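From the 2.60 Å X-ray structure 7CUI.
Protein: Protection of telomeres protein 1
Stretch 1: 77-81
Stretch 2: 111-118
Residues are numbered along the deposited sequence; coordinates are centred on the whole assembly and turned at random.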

# COMPACT_ATOMS: atom_id res chain seq x y z
N SER A 77 -8.86 -11.46 16.55
CA SER A 77 -9.33 -10.37 15.70
C SER A 77 -8.16 -9.80 14.90
O SER A 77 -7.22 -9.25 15.47
N TYR A 78 -8.26 -9.91 13.57
CA TYR A 78 -7.18 -9.52 12.67
C TYR A 78 -7.58 -8.29 11.86
O TYR A 78 -8.76 -7.99 11.69
N VAL A 79 -6.57 -7.57 11.35
CA VAL A 79 -6.79 -6.45 10.45
C VAL A 79 -5.79 -6.52 9.30
O VAL A 79 -4.69 -7.06 9.47
N TRP A 80 -6.19 -5.97 8.15
CA TRP A 80 -5.31 -5.82 7.01
C TRP A 80 -4.21 -4.83 7.35
O TRP A 80 -4.48 -3.75 7.87
N MSE A 81 -2.97 -5.21 7.04
CA MSE A 81 -1.86 -4.27 7.09
C MSE A 81 -0.73 -4.75 6.19
O MSE A 81 -0.11 -5.78 6.44
N LYS A 111 -15.56 -12.15 0.27
CA LYS A 111 -15.08 -13.44 0.72
C LYS A 111 -13.65 -13.36 1.25
O LYS A 111 -13.16 -14.30 1.88
N ILE A 112 -12.97 -12.24 0.98
CA ILE A 112 -11.62 -12.04 1.48
C ILE A 112 -11.68 -11.10 2.69
O ILE A 112 -11.94 -9.91 2.56
N GLN A 113 -11.46 -11.68 3.88
CA GLN A 113 -11.58 -10.96 5.13
C GLN A 113 -10.30 -11.14 5.94
O GLN A 113 -9.62 -12.16 5.81
N PRO A 114 -9.93 -10.18 6.81
CA PRO A 114 -8.76 -10.35 7.67
C PRO A 114 -8.98 -11.50 8.64
O PRO A 114 -10.04 -11.63 9.25
N CYS A 115 -7.95 -12.35 8.76
CA CYS A 115 -7.92 -13.48 9.66
C CYS A 115 -6.49 -14.00 9.67
O CYS A 115 -5.61 -13.40 9.05
N ASN A 116 -6.25 -15.10 10.39
CA ASN A 116 -4.99 -15.81 10.29
C ASN A 116 -4.93 -16.47 8.91
O ASN A 116 -5.62 -17.44 8.66
N LEU A 117 -4.09 -15.92 8.01
CA LEU A 117 -4.10 -16.33 6.62
C LEU A 117 -3.44 -17.70 6.46
O LEU A 117 -3.79 -18.47 5.55
N ALA A 118 -2.49 -18.03 7.34
CA ALA A 118 -1.85 -19.33 7.32
C ALA A 118 -2.89 -20.44 7.50
O ALA A 118 -2.76 -21.49 6.87

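Two aromatic side chains from a strand carry this contact, laid against an irregular stretch whose backbone supplies much of the surface they meet. Ser77 opens the strand with its CB directed away and chi1 in m, and it touches nothing across the gap.

Tyr78 is the first true contact. Its CB points toward the loop, and chi1 of -70° (m) with chi2 of 77° lays the ring along the backbone, so that one face covers the Cys115 C and Asn116 N atoms; CG of Tyr78 lies 3.5 Å from C of Cys115. The CB of Cys115 points away, and the ring face lies against the backbone there. At the far end, OH of Tyr78 lies near the side-chain amide of Asn116 (chi1 t). The backbone is joined by water 1, which accepts from Tyr78 N at 2.8 Å and donates to Pro114 O at 3.1 Å, bridging the stretches where no clear direct hydrogen bond does.

Val79, chi1 m, points its CB away, as alternation along a strand would suggest, yet its CA still meets Pro114 CB at 3.8 Å.

Trp80 gives the largest covered area. Its CB points sideways, but chi1 of -65° (m) and chi2 of 123° bring the indole end nearer the loop. Pro114 sits over one face: its CB lies 4.2 Å from the centroid of the five-membered ring and only 8° off the normal, a CH-pi contact. The same CB is 4.2 Å from Tyr78 CB, so the proline packs on the indole of Trp80 and also touches the CB of Tyr78. Farther along the indole, CZ2 meets Ile112 CG2 at 3.8 Å and CZ3 meets Leu117 CD2 at 3.9 Å, both obliquely.

Met81, a selenomethionine with chi1 t, is out of reach. The rule is economical: aromatic breadth on the strand, a proline between, and water for the backbone.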

# COMPACT_ATOMS: atom_id res chain seq x y z
CB SER A 77 -9.99 -9.29 16.51
OG SER A 77 -11.24 -9.73 17.01
CB TYR A 78 -6.81 -10.69 11.76
CG TYR A 78 -6.12 -11.85 12.44
CD1 TYR A 78 -6.84 -12.76 13.20
CD2 TYR A 78 -4.76 -12.06 12.30
CE1 TYR A 78 -6.21 -13.84 13.82
CE2 TYR A 78 -4.12 -13.12 12.91
CZ TYR A 78 -4.85 -14.02 13.68
OH TYR A 78 -4.22 -15.07 14.27
CB VAL A 79 -6.71 -5.08 11.15
CG1 VAL A 79 -7.89 -4.83 12.07
CG2 VAL A 79 -5.38 -4.85 11.85
CB TRP A 80 -6.07 -5.33 5.77
CG TRP A 80 -7.11 -6.27 5.23
CD1 TRP A 80 -8.44 -6.00 5.05
CD2 TRP A 80 -6.90 -7.61 4.77
NE1 TRP A 80 -9.07 -7.09 4.52
CE2 TRP A 80 -8.16 -8.10 4.34
CE3 TRP A 80 -5.79 -8.46 4.68
CZ2 TRP A 80 -8.33 -9.38 3.82
CZ3 TRP A 80 -5.96 -9.73 4.18
CH2 TRP A 80 -7.21 -10.19 3.76
CB MSE A 81 -1.40 -4.05 8.54
CG MSE A 81 -0.34 -2.99 8.64
SE MSE A 81 0.52 -3.06 10.40
CE MSE A 81 1.73 -4.61 10.51
CB LYS A 111 -15.24 -14.52 -0.36
CG LYS A 111 -14.62 -14.20 -1.72
CD LYS A 111 -14.51 -15.39 -2.65
CE LYS A 111 -14.55 -14.99 -4.11
NZ LYS A 111 -13.76 -15.88 -4.98
CB ILE A 112 -10.67 -11.53 0.37
CG1 ILE A 112 -10.82 -12.35 -0.92
CG2 ILE A 112 -9.23 -11.52 0.86
CD1 ILE A 112 -9.96 -11.89 -2.07
CB GLN A 113 -12.78 -11.48 5.93
CG GLN A 113 -14.12 -11.23 5.27
CD GLN A 113 -14.40 -9.76 5.04
OE1 GLN A 113 -14.12 -8.91 5.87
NE2 GLN A 113 -14.95 -9.46 3.87
CB PRO A 114 -8.65 -9.01 8.42
CG PRO A 114 -10.03 -8.41 8.34
CD PRO A 114 -10.59 -8.88 7.01
CB CYS A 115 -8.89 -14.57 9.19
SG CYS A 115 -8.58 -15.09 7.49
CB ASN A 116 -4.83 -16.80 11.44
CG ASN A 116 -3.40 -17.27 11.60
OD1 ASN A 116 -2.79 -17.08 12.64
ND2 ASN A 116 -2.86 -17.89 10.56
CB LEU A 117 -3.39 -15.24 5.80
CG LEU A 117 -4.24 -14.22 5.02
CD1 LEU A 117 -5.73 -14.34 5.26
CD2 LEU A 117 -3.76 -12.79 5.26
CB ALA A 118 -0.78 -19.41 8.39
O HOH W 1 -10.06 -11.64 12.39